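Local coordinates for mutual gliding-motility protein MglA (Myxococcus xanthus DK 1622, PDB 6H17) that acts as an intracellular GTPase switch that coordinates adventurous and social gliding motility and controls the direction and speed of movement, at residues V16-G21 with Y77-Q82; F57-L62 with R73-T78; V100-S105 with V137-K142. All coordinates share one frame; numbering follows the deposited sequence.

Contact 1 (V16-G21 with Y77-Q82); sequences VYYGPG and YTVPGQ. With GSP (5'-guanosine-diphosphate-monothiophosphate), chain C.
Val16 meets Val79 through one methyl each. Val16 CG1, anti to the backbone N (chi1 175°), is the methyl that meets Val79 CG1, at 3.7 Å. The two side chains cross at about a right angle. Tyr17 gives the strand pairing its main bond. Its N donates to Tyr77 O at 2.8 Å, almost straight at 178°. Tyr17 O accepts a weak bond from Val79 N. The Tyr17 ring leads away from the contact and packs on helix 25-35. Tyr18 CD1 lies 4.1 Å from Val79 CG2. The hydroxyl of Tyr18 is held by Asn119 and Asn123. An alanine at Val79 would lack both methyls and would probably leave Val16 CG1 and Tyr18 CD1 without their packing partners, opening a gap beside them.

Further on, both segments run into nucleotide-binding loops. Gly19 to Gly21 belong to the P-loop of this Arf-family GTPase, and 78-82 leads into the region known as switch II. Gly19 O lies 3.3 Å from Gly81 CA, an approach that leaves no room for a side chain on Gly81. A water accepts from Gly21 N and lies 2.8 Å from Gly81 O. Gly81 N in turn donates to O3G of the GTPγS gamma-thiophosphate at 2.8 Å. Gln82 OE1 comes to 4.0 Å from the sulfur S1G.

Contact 2 (F57-L62 with R73-T78); sequences FDFLPL and RFHLYT. With SO4 (sulfate ion), chain E.
Phe59 and Tyr77 pair across a beta hairpin formed by strands 52-62 and 71-78. The strand segments run antiparallel. The side chain of Phe59 can be followed outward. From CB the chain sets CG anti to the backbone N (chi1 174°), and the side chain lies alongside those of Tyr77 and His75, pointing the same way as both. CD1 comes 3.4 Å from Tyr77 CZ, over one face of the tyrosine ring and offset toward its rim. CE1 also touches Tyr77 OH and meets His75 CB at 3.7 Å. Phe59 CZ reaches over one face of the His75 ring, 4.0 Å from His75 CG. The Phe59 and Tyr77 rings make an offset edge-to-face pair with planes at 72°, the phenylalanine edge toward the tyrosine face. His75 is shared, since its CD2 also meets Pro61 CB at 3.6 Å. Phe57 adds its CE1 at the edge of the Tyr77 ring. The cluster is partly exposed, and Lys14 makes a cation-pi contact with Tyr77.

The other face carries Leu60, Leu62, Leu76 and Phe74. CD1 of Leu62 meets CD2 of Leu76, and the two side chains cross at about a right angle. This face packs on helices 25-35 and 176-193. Two-way backbone bonds join Leu60 with Leu76 and Leu62 with Phe74. At one end of the pairing, Arg73 holds a sulfate, probably from the crystallisation liquor, through NH1 and NH2. At the other, nearer the nucleotide, Thr78 OG1 donates to Asp58 OD2 at 2.6 Å. OD2 is also hydrogen-bonded to Thr26 OG1. The threonine hydroxyl meets OD2 on the anti side, 34° out of the carboxylate plane.

Contact 3 (V100-S105 with V137-K142); sequences VFVADS and VIQYNK. With GSP (5'-guanosine-diphosphate-monothiophosphate), chain C.
Asp104 and Lys142 cross obliquely and join in a salt bridge. NZ of Lys142 lies 2.8 Å from Asp104 OD2 and meets it from above the carboxylate plane. The lysine chain is extended beyond CG, with CG 3.5 Å from C6 of the guanine. NZ has a second partner in Leu22 O.

Asn141 CG is anti to the backbone N (chi1 -167°). Its ND2 donates to guanine N7 at 3.0 Å and to Cys23 O, while OD1 accepts from Ala170 N. Asn141 and Lys142 open the NKxD motif of small GTPases, completed by Asp144. Asn141 O is gripped twice by Ser105: N and OG reach it from opposite faces of its plane, OG at 2.7 Å.

Val102 lies alongside Gln139 and Asn141, its CG1 3.5 Å from Gln139 OE1. That oxygen accepts from Asn28. On the other face Phe101 and Ile138 lie side by side, CD1 to CD1.

Phe101 bonds through backbone N and O to Val137 and Gln139, Ala103 likewise to Gln139 and Asn141. Strands 98-104 and 136-141 run parallel as a beta-alpha-beta unit with helix 110-125. That helix packs on Phe101 and Ala103, helix 151-158 on Ala103 and Ile138, and helix 176-193 on Val100 and Val137.

In the fold
The three contacts lie in one mixed sheet. Contacts 1 and 2 share Tyr77 and Thr78 on strand 71-78, which runs between strands 10-18 and 52-62. Their centres are 12 Å apart, and Phe57 CB packs on Val79 CA at 4.2 Å. Contact 3 joins from the other side of strand 10-18: Tyr18 O and Val102 N are 2.8 Å apart, probably hydrogen-bonded. Contacts 2 and 3 do not touch, with centres about 18 Å apart. Both ends of the nucleotide are reached, the gamma-thiophosphate by contact 1 and the guanine by contact 3. Contact 2 approaches the metal, with the Asp58 side chain about 4 Å from the magnesium ion.

Contact 1 (V16-G21 with Y77-Q82)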
loop_
_atom_site.group_PDB
_atom_site.type_symbol
_atom_site.label_atom_id
_atom_site.label_comp_id
_atom_site.label_asym_id
_atom_site.label_seq_id
_atom_site.Cartn_x
_atom_site.Cartn_y
_atom_site.Cartn_z
ATOM N N VAL A 16 2.705 3.185 0.041
ATOM C CA VAL A 16 3.004 2.213 -1.009
ATOM C C VAL A 16 2.204 0.935 -0.758
ATOM O O VAL A 16 2.283 0.346 0.329
ATOM C CB VAL A 16 4.513 1.914 -1.107
ATOM C CG1 VAL A 16 4.767 0.811 -2.133
ATOM C CG2 VAL A 16 5.263 3.183 -1.477
ATOM N N TYR A 17 1.461 0.500 -1.780
ATOM C CA TYR A 17 0.801 -0.802 -1.822
ATOM C C TYR A 17 1.767 -1.800 -2.445
ATOM O O TYR A 17 2.223 -1.613 -3.588
ATOM C CB TYR A 17 -0.495 -0.684 -2.628
ATOM C CG TYR A 17 -1.654 -0.085 -1.855
ATOM C CD1 TYR A 17 -2.751 -0.839 -1.514
ATOM C CD2 TYR A 17 -1.645 1.253 -1.463
ATOM C CE1 TYR A 17 -3.810 -0.306 -0.808
ATOM C CE2 TYR A 17 -2.703 1.789 -0.763
ATOM C CZ TYR A 17 -3.774 1.003 -0.431
ATOM O OH TYR A 17 -4.800 1.576 0.290
ATOM N N TYR A 18 2.053 -2.859 -1.703
ATOM C CA TYR A 18 3.053 -3.855 -2.054
ATOM C C TYR A 18 2.386 -5.217 -2.091
ATOM O O TYR A 18 1.290 -5.391 -1.557
ATOM C CB TYR A 18 4.146 -3.863 -0.976
ATOM C CG TYR A 18 5.563 -4.134 -1.413
ATOM C CD1 TYR A 18 6.371 -3.115 -1.862
ATOM C CD2 TYR A 18 6.103 -5.398 -1.320
ATOM C CE1 TYR A 18 7.665 -3.343 -2.224
ATOM C CE2 TYR A 18 7.414 -5.654 -1.688
ATOM C CZ TYR A 18 8.193 -4.605 -2.143
ATOM O OH TYR A 18 9.519 -4.777 -2.489
ATOM N N GLY A 19 3.040 -6.199 -2.707
ATOM C CA GLY A 19 2.516 -7.545 -2.760
ATOM C C GLY A 19 2.855 -8.208 -4.074
ATOM O O GLY A 19 3.342 -7.570 -5.000
ATOM N N PRO A 20 2.578 -9.497 -4.189
ATOM C CA PRO A 20 3.063 -10.270 -5.343
ATOM C C PRO A 20 2.299 -9.937 -6.619
ATOM O O PRO A 20 1.306 -9.211 -6.627
ATOM C CB PRO A 20 2.860 -11.719 -4.887
ATOM C CG PRO A 20 1.729 -11.641 -3.935
ATOM C CD PRO A 20 1.911 -10.344 -3.186
ATOM N N GLY A 21 2.777 -10.484 -7.729
ATOM C CA GLY A 21 2.120 -10.241 -8.999
ATOM C C GLY A 21 0.650 -10.545 -8.948
ATOM O O GLY A 21 0.231 -11.548 -8.363
ATOM N N TYR A 77 0.865 4.893 -4.086
ATOM C CA TYR A 77 1.573 4.236 -5.168
ATOM C C TYR A 77 1.337 2.738 -5.084
ATOM O O TYR A 77 1.198 2.187 -3.988
ATOM C CB TYR A 77 3.092 4.440 -5.049
ATOM C CG TYR A 77 3.601 5.843 -5.351
ATOM C CD1 TYR A 77 4.206 6.107 -6.564
ATOM C CD2 TYR A 77 3.481 6.881 -4.440
ATOM C CE1 TYR A 77 4.693 7.367 -6.860
ATOM C CE2 TYR A 77 3.970 8.170 -4.740
ATOM C CZ TYR A 77 4.566 8.370 -5.949
ATOM O OH TYR A 77 5.039 9.626 -6.282
ATOM N N THR A 78 1.317 2.086 -6.231
ATOM C CA THR A 78 1.534 0.643 -6.269
ATOM C C THR A 78 2.910 0.368 -6.848
ATOM O O THR A 78 3.616 1.282 -7.285
ATOM C CB THR A 78 0.467 -0.075 -7.097
ATOM O OG1 THR A 78 0.623 0.261 -8.481
ATOM C CG2 THR A 78 -0.922 0.263 -6.619
ATOM N N VAL A 79 3.293 -0.906 -6.825
ATOM C CA VAL A 79 4.550 -1.353 -7.410
ATOM C C VAL A 79 4.250 -2.484 -8.378
ATOM O O VAL A 79 3.177 -3.109 -8.302
ATOM C CB VAL A 79 5.549 -1.846 -6.337
ATOM C CG1 VAL A 79 5.779 -0.779 -5.275
ATOM C CG2 VAL A 79 5.099 -3.151 -5.708
ATOM N N PRO A 80 5.194 -2.821 -9.258
ATOM C CA PRO A 80 5.060 -4.059 -10.041
ATOM C C PRO A 80 5.493 -5.230 -9.179
ATOM O O PRO A 80 6.645 -5.299 -8.738
ATOM C CB PRO A 80 5.989 -3.836 -11.238
ATOM C CG PRO A 80 6.873 -2.715 -10.857
ATOM C CD PRO A 80 6.323 -1.983 -9.698
ATOM N N GLY A 81 4.567 -6.130 -8.897
ATOM C CA GLY A 81 4.808 -7.195 -7.949
ATOM C C GLY A 81 5.468 -8.433 -8.468
ATOM O O GLY A 81 5.948 -9.252 -7.672
ATOM N N GLN A 82 5.526 -8.631 -9.781
ATOM C CA GLN A 82 6.156 -9.839 -10.299
ATOM C C GLN A 82 7.634 -9.856 -9.916
ATOM O O GLN A 82 8.303 -8.818 -9.912
ATOM C CB GLN A 82 5.989 -9.907 -11.811
ATOM C CG GLN A 82 4.562 -10.159 -12.289
ATOM C CD GLN A 82 4.447 -10.029 -13.789
ATOM O OE1 GLN A 82 4.203 -8.944 -14.312
ATOM N NE2 GLN A 82 4.638 -11.134 -14.492
HETATM P PG GSP C . 0.892 -6.218 -10.662
HETATM O O3B GSP C . -0.589 -6.689 -10.094
HETATM S S1G GSP C . 1.397 -7.524 -11.910
HETATM O O2G GSP C . 0.683 -4.796 -11.222
HETATM O O3G GSP C . 1.796 -6.159 -9.427
HETATM P PB GSP C . -1.646 -5.971 -9.157
HETATM O O1B GSP C . -1.403 -6.326 -7.738
HETATM O O2B GSP C . -1.725 -4.524 -9.465
HETATM P PA GSP C . -4.354 -6.122 -10.170
HETATM O O1A GSP C . -4.940 -5.210 -9.200
HETATM O O2A GSP C . -4.151 -5.638 -11.539
HETATM O O3A GSP C . -2.994 -6.728 -9.612
HETATM O "O5'" GSP C . -5.264 -7.433 -10.147
HETATM C "C5'" GSP C . -4.923 -8.557 -10.943
HETATM C "C4'" GSP C . -6.172 -9.362 -11.283
HETATM O "O4'" GSP C . -6.769 -9.860 -10.069
HETATM C "C3'" GSP C . -7.221 -8.524 -11.965
HETATM O "O3'" GSP C . -7.866 -9.294 -12.966
HETATM C "C2'" GSP C . -8.227 -8.165 -10.874
HETATM O "O2'" GSP C . -9.533 -7.926 -11.309
HETATM C "C1'" GSP C . -8.117 -9.425 -10.003
HETATM N N9 GSP C . -8.493 -9.226 -8.609
HETATM C C8 GSP C . -8.004 -8.261 -7.784
HETATM N N7 GSP C . -8.576 -8.374 -6.567
HETATM C C5 GSP C . -9.442 -9.435 -6.631
HETATM C C6 GSP C . -10.308 -10.006 -5.700
HETATM O O6 GSP C . -10.452 -9.624 -4.514
HETATM N N1 GSP C . -11.046 -11.060 -6.140
HETATM C C2 GSP C . -10.945 -11.563 -7.412
HETATM N N2 GSP C . -11.688 -12.603 -7.749
HETATM N N3 GSP C . -10.117 -11.022 -8.334
HETATM C C4 GSP C . -9.395 -9.967 -7.911
HETATM O O HOH W 1 5.379 -11.943 -7.120
#

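Contact 2 (F57-L62 with R73-T78)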
loop_
_atom_site.group_PDB
_atom_site.type_symbol
_atom_site.label_atom_id
_atom_site.label_comp_id
_atom_site.label_asym_id
_atom_site.label_seq_id
_atom_site.Cartn_x
_atom_site.Cartn_y
_atom_site.Cartn_z
ATOM N N PHE A 57 2.901 1.031 -12.950
ATOM C CA PHE A 57 2.449 1.175 -11.572
ATOM C C PHE A 57 1.604 2.443 -11.484
ATOM O O PHE A 57 1.522 3.236 -12.425
ATOM C CB PHE A 57 3.609 1.182 -10.587
ATOM C CG PHE A 57 4.542 2.337 -10.750
ATOM C CD1 PHE A 57 4.382 3.468 -9.991
ATOM C CD2 PHE A 57 5.571 2.288 -11.675
ATOM C CE1 PHE A 57 5.245 4.529 -10.127
ATOM C CE2 PHE A 57 6.434 3.339 -11.816
ATOM C CZ PHE A 57 6.282 4.460 -11.052
ATOM N N ASP A 58 0.956 2.621 -10.348
ATOM C CA ASP A 58 -0.110 3.601 -10.218
ATOM C C ASP A 58 0.255 4.678 -9.217
ATOM O O ASP A 58 1.037 4.457 -8.298
ATOM C CB ASP A 58 -1.386 2.921 -9.706
ATOM C CG ASP A 58 -1.729 1.704 -10.493
ATOM O OD1 ASP A 58 -2.167 1.855 -11.654
ATOM O OD2 ASP A 58 -1.519 0.570 -9.979
ATOM N N PHE A 59 -0.369 5.846 -9.406
ATOM C CA PHE A 59 -0.240 7.013 -8.542
ATOM C C PHE A 59 -1.608 7.652 -8.352
ATOM O O PHE A 59 -2.341 7.868 -9.323
ATOM C CB PHE A 59 0.722 8.035 -9.176
ATOM C CG PHE A 59 0.808 9.353 -8.428
ATOM C CD1 PHE A 59 1.674 9.497 -7.361
ATOM C CD2 PHE A 59 0.021 10.444 -8.784
ATOM C CE1 PHE A 59 1.761 10.715 -6.672
ATOM C CE2 PHE A 59 0.108 11.662 -8.092
ATOM C CZ PHE A 59 0.972 11.790 -7.049
ATOM N N LEU A 60 -1.940 7.961 -7.094
ATOM C CA LEU A 60 -3.231 8.572 -6.784
ATOM C C LEU A 60 -3.092 9.495 -5.579
ATOM O O LEU A 60 -2.799 9.025 -4.471
ATOM C CB LEU A 60 -4.270 7.500 -6.454
ATOM C CG LEU A 60 -5.618 7.979 -5.903
ATOM C CD1 LEU A 60 -6.305 8.930 -6.863
ATOM C CD2 LEU A 60 -6.520 6.779 -5.642
ATOM N N PRO A 61 -3.282 10.810 -5.753
ATOM C CA PRO A 61 -3.251 11.723 -4.602
ATOM C C PRO A 61 -4.619 11.904 -3.972
ATOM O O PRO A 61 -5.638 11.971 -4.661
ATOM C CB PRO A 61 -2.760 13.035 -5.226
ATOM C CG PRO A 61 -3.147 12.984 -6.638
ATOM C CD PRO A 61 -3.365 11.533 -7.035
ATOM N N LEU A 62 -4.637 11.983 -2.637
ATOM C CA LEU A 62 -5.870 12.054 -1.883
ATOM C C LEU A 62 -5.719 12.961 -0.675
ATOM O O LEU A 62 -4.630 13.090 -0.107
ATOM C CB LEU A 62 -6.252 10.677 -1.287
ATOM C CG LEU A 62 -6.517 9.532 -2.239
ATOM C CD1 LEU A 62 -6.702 8.234 -1.461
ATOM C CD2 LEU A 62 -7.756 9.800 -3.070
ATOM N N ARG A 73 -1.488 15.984 2.158
ATOM C CA ARG A 73 -1.951 15.150 1.057
ATOM C C ARG A 73 -1.224 13.820 1.108
ATOM O O ARG A 73 -0.038 13.758 1.449
ATOM C CB ARG A 73 -1.742 15.834 -0.290
ATOM C CG ARG A 73 -2.601 17.094 -0.501
ATOM C CD ARG A 73 -4.098 16.796 -0.534
ATOM N NE ARG A 73 -4.906 18.026 -0.657
ATOM C CZ ARG A 73 -5.513 18.657 0.353
ATOM N NH1 ARG A 73 -6.213 19.762 0.104
ATOM N NH2 ARG A 73 -5.449 18.193 1.596
ATOM N N PHE A 74 -1.962 12.766 0.817
ATOM C CA PHE A 74 -1.431 11.415 0.712
ATOM C C PHE A 74 -1.272 11.046 -0.752
ATOM O O PHE A 74 -2.198 11.242 -1.553
ATOM C CB PHE A 74 -2.370 10.432 1.404
ATOM C CG PHE A 74 -2.294 10.478 2.898
ATOM C CD1 PHE A 74 -1.589 9.515 3.599
ATOM C CD2 PHE A 74 -2.906 11.502 3.603
ATOM C CE1 PHE A 74 -1.501 9.566 4.972
ATOM C CE2 PHE A 74 -2.819 11.541 4.987
ATOM C CZ PHE A 74 -2.123 10.577 5.659
ATOM N N HIS A 75 -0.112 10.504 -1.099
ATOM C CA HIS A 75 0.186 10.037 -2.450
ATOM C C HIS A 75 0.299 8.527 -2.383
ATOM O O HIS A 75 1.226 7.998 -1.770
ATOM C CB HIS A 75 1.460 10.682 -2.967
ATOM C CG HIS A 75 1.338 12.167 -3.124
ATOM N ND1 HIS A 75 2.427 12.993 -3.268
ATOM C CD2 HIS A 75 0.246 12.968 -3.178
ATOM C CE1 HIS A 75 2.014 14.245 -3.389
ATOM N NE2 HIS A 75 0.698 14.259 -3.346
ATOM N N LEU A 76 -0.671 7.850 -2.969
ATOM C CA LEU A 76 -0.696 6.397 -3.009
ATOM C C LEU A 76 -0.001 5.901 -4.262
ATOM O O LEU A 76 -0.243 6.411 -5.367
ATOM C CB LEU A 76 -2.127 5.882 -3.032
ATOM C CG LEU A 76 -2.888 5.877 -1.708
ATOM C CD1 LEU A 76 -2.802 7.146 -0.933
ATOM C CD2 LEU A 76 -4.362 5.467 -1.948
ATOM N N TYR A 77 0.865 4.893 -4.086
ATOM C CA TYR A 77 1.573 4.236 -5.168
ATOM C C TYR A 77 1.337 2.738 -5.084
ATOM O O TYR A 77 1.198 2.187 -3.988
ATOM C CB TYR A 77 3.092 4.440 -5.049
ATOM C CG TYR A 77 3.601 5.843 -5.351
ATOM C CD1 TYR A 77 4.206 6.107 -6.564
ATOM C CD2 TYR A 77 3.481 6.881 -4.440
ATOM C CE1 TYR A 77 4.693 7.367 -6.860
ATOM C CE2 TYR A 77 3.970 8.170 -4.740
ATOM C CZ TYR A 77 4.566 8.370 -5.949
ATOM O OH TYR A 77 5.039 9.626 -6.282
ATOM N N THR A 78 1.317 2.086 -6.231
ATOM C CA THR A 78 1.534 0.643 -6.269
ATOM C C THR A 78 2.910 0.368 -6.848
ATOM O O THR A 78 3.616 1.282 -7.285
ATOM C CB THR A 78 0.467 -0.075 -7.097
ATOM O OG1 THR A 78 0.623 0.261 -8.481
ATOM C CG2 THR A 78 -0.922 0.263 -6.619
HETATM S S SO4 E . -8.733 20.258 2.832
HETATM O O1 SO4 E . -9.156 20.845 4.123
HETATM O O2 SO4 E . -7.291 20.471 2.626
HETATM O O3 SO4 E . -8.982 18.809 2.868
HETATM O O4 SO4 E . -9.503 20.843 1.739
#

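Contact 3 (V100-S105 with V137-K142)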
loop_
_atom_site.group_PDB
_atom_site.type_symbol
_atom_site.label_atom_id
_atom_site.label_comp_id
_atom_site.label_asym_id
_atom_site.label_seq_id
_atom_site.Cartn_x
_atom_site.Cartn_y
_atom_site.Cartn_z
ATOM N N VAL A 100 0.948 -0.748 2.753
ATOM C CA VAL A 100 -0.120 -1.743 2.766
ATOM C C VAL A 100 0.425 -2.940 2.017
ATOM O O VAL A 100 0.784 -2.819 0.834
ATOM C CB VAL A 100 -1.394 -1.237 2.078
ATOM C CG1 VAL A 100 -2.420 -2.356 2.012
ATOM C CG2 VAL A 100 -1.961 -0.019 2.789
ATOM N N PHE A 101 0.497 -4.093 2.678
ATOM C CA PHE A 101 0.844 -5.331 1.991
ATOM C C PHE A 101 -0.445 -6.020 1.577
ATOM O O PHE A 101 -1.249 -6.393 2.436
ATOM C CB PHE A 101 1.682 -6.262 2.857
ATOM C CG PHE A 101 2.146 -7.476 2.108
ATOM C CD1 PHE A 101 1.411 -8.661 2.099
ATOM C CD2 PHE A 101 3.310 -7.415 1.364
ATOM C CE1 PHE A 101 1.853 -9.764 1.387
ATOM C CE2 PHE A 101 3.750 -8.508 0.639
ATOM C CZ PHE A 101 3.046 -9.677 0.671
ATOM N N VAL A 102 -0.640 -6.211 0.281
ATOM C CA VAL A 102 -1.818 -6.860 -0.268
ATOM C C VAL A 102 -1.445 -8.307 -0.549
ATOM O O VAL A 102 -0.660 -8.593 -1.458
ATOM C CB VAL A 102 -2.318 -6.159 -1.534
ATOM C CG1 VAL A 102 -3.548 -6.862 -2.085
ATOM C CG2 VAL A 102 -2.613 -4.679 -1.269
ATOM N N ALA A 103 -1.987 -9.233 0.235
ATOM C CA ALA A 103 -1.747 -10.655 0.031
ATOM C C ALA A 103 -2.860 -11.248 -0.816
ATOM O O ALA A 103 -4.041 -10.916 -0.650
ATOM C CB ALA A 103 -1.692 -11.355 1.381
ATOM N N ASP A 104 -2.483 -12.114 -1.741
ATOM C CA ASP A 104 -3.456 -12.867 -2.528
ATOM C C ASP A 104 -3.866 -14.096 -1.729
ATOM O O ASP A 104 -3.040 -14.970 -1.471
ATOM C CB ASP A 104 -2.818 -13.262 -3.859
ATOM C CG ASP A 104 -3.813 -13.876 -4.835
ATOM O OD1 ASP A 104 -4.711 -14.629 -4.389
ATOM O OD2 ASP A 104 -3.708 -13.599 -6.055
ATOM N N SER A 105 -5.132 -14.190 -1.335
ATOM C CA SER A 105 -5.528 -15.286 -0.455
ATOM C C SER A 105 -5.521 -16.649 -1.140
ATOM O O SER A 105 -5.651 -17.669 -0.447
ATOM C CB SER A 105 -6.941 -15.058 0.099
ATOM O OG SER A 105 -6.978 -13.961 1.004
ATOM N N VAL A 137 -0.039 -2.017 7.391
ATOM C CA VAL A 137 -1.298 -2.751 7.468
ATOM C C VAL A 137 -1.248 -3.851 6.431
ATOM O O VAL A 137 -0.684 -3.664 5.345
ATOM C CB VAL A 137 -2.495 -1.818 7.211
ATOM C CG1 VAL A 137 -3.817 -2.580 7.142
ATOM C CG2 VAL A 137 -2.539 -0.709 8.278
ATOM N N ILE A 138 -1.827 -4.993 6.750
ATOM C CA ILE A 138 -1.897 -6.119 5.822
ATOM C C ILE A 138 -3.342 -6.361 5.402
ATOM O O ILE A 138 -4.271 -6.301 6.225
ATOM C CB ILE A 138 -1.239 -7.395 6.393
ATOM C CG1 ILE A 138 -1.128 -8.460 5.283
ATOM C CG2 ILE A 138 -1.966 -7.928 7.599
ATOM C CD1 ILE A 138 -0.054 -9.530 5.576
ATOM N N GLN A 139 -3.527 -6.645 4.122
ATOM C CA GLN A 139 -4.825 -6.938 3.539
ATOM C C GLN A 139 -4.830 -8.348 2.981
ATOM O O GLN A 139 -3.949 -8.710 2.193
ATOM C CB GLN A 139 -5.112 -5.939 2.423
ATOM C CG GLN A 139 -6.489 -6.105 1.805
ATOM C CD GLN A 139 -6.704 -5.201 0.627
ATOM O OE1 GLN A 139 -6.464 -5.585 -0.516
ATOM N NE2 GLN A 139 -7.163 -3.974 0.894
ATOM N N TYR A 140 -5.817 -9.139 3.372
ATOM C CA TYR A 140 -6.012 -10.479 2.825
ATOM C C TYR A 140 -7.055 -10.352 1.724
ATOM O O TYR A 140 -8.257 -10.394 1.983
ATOM C CB TYR A 140 -6.446 -11.462 3.903
ATOM C CG TYR A 140 -5.565 -11.487 5.139
ATOM C CD1 TYR A 140 -4.174 -11.398 5.053
ATOM C CD2 TYR A 140 -6.128 -11.578 6.404
ATOM C CE1 TYR A 140 -3.379 -11.427 6.206
ATOM C CE2 TYR A 140 -5.346 -11.600 7.543
ATOM C CZ TYR A 140 -3.974 -11.521 7.425
ATOM O OH TYR A 140 -3.164 -11.533 8.554
ATOM N N ASN A 141 -6.586 -10.176 0.495
ATOM C CA ASN A 141 -7.459 -9.899 -0.638
ATOM C C ASN A 141 -7.914 -11.196 -1.294
ATOM O O ASN A 141 -7.399 -12.288 -1.034
ATOM C CB ASN A 141 -6.741 -8.973 -1.628
ATOM C CG ASN A 141 -7.656 -8.396 -2.664
ATOM O OD1 ASN A 141 -8.816 -8.068 -2.375
ATOM N ND2 ASN A 141 -7.168 -8.279 -3.889
ATOM N N LYS A 142 -8.911 -11.066 -2.154
ATOM C CA LYS A 142 -9.493 -12.200 -2.893
ATOM C C LYS A 142 -10.220 -13.184 -1.973
ATOM O O LYS A 142 -10.230 -14.394 -2.211
ATOM C CB LYS A 142 -8.498 -12.912 -3.817
ATOM C CG LYS A 142 -7.612 -11.953 -4.615
ATOM C CD LYS A 142 -7.115 -12.572 -5.909
ATOM C CE LYS A 142 -6.213 -11.604 -6.651
ATOM N NZ LYS A 142 -5.533 -12.291 -7.798
HETATM P PG GSP C . 0.892 -6.218 -10.662
HETATM O O3B GSP C . -0.589 -6.689 -10.094
HETATM S S1G GSP C . 1.397 -7.524 -11.910
HETATM O O2G GSP C . 0.683 -4.796 -11.222
HETATM O O3G GSP C . 1.796 -6.159 -9.427
HETATM P PB GSP C . -1.646 -5.971 -9.157
HETATM O O1B GSP C . -1.403 -6.326 -7.738
HETATM O O2B GSP C . -1.725 -4.524 -9.465
HETATM P PA GSP C . -4.354 -6.122 -10.170
HETATM O O1A GSP C . -4.940 -5.210 -9.200
HETATM O O2A GSP C . -4.151 -5.638 -11.539
HETATM O O3A GSP C . -2.994 -6.728 -9.612
HETATM O "O5'" GSP C . -5.264 -7.433 -10.147
HETATM C "C5'" GSP C . -4.923 -8.557 -10.943
HETATM C "C4'" GSP C . -6.172 -9.362 -11.283
HETATM O "O4'" GSP C . -6.769 -9.860 -10.069
HETATM C "C3'" GSP C . -7.221 -8.524 -11.965
HETATM O "O3'" GSP C . -7.866 -9.294 -12.966
HETATM C "C2'" GSP C . -8.227 -8.165 -10.874
HETATM O "O2'" GSP C . -9.533 -7.926 -11.309
HETATM C "C1'" GSP C . -8.117 -9.425 -10.003
HETATM N N9 GSP C . -8.493 -9.226 -8.609
HETATM C C8 GSP C . -8.004 -8.261 -7.784
HETATM N N7 GSP C . -8.576 -8.374 -6.567
HETATM C C5 GSP C . -9.442 -9.435 -6.631
HETATM C C6 GSP C . -10.308 -10.006 -5.700
HETATM O O6 GSP C . -10.452 -9.624 -4.514
HETATM N N1 GSP C . -11.046 -11.060 -6.140
HETATM C C2 GSP C . -10.945 -11.563 -7.412
HETATM N N2 GSP C . -11.688 -12.603 -7.749
HETATM N N3 GSP C . -10.117 -11.022 -8.334
HETATM C C4 GSP C . -9.395 -9.967 -7.911
#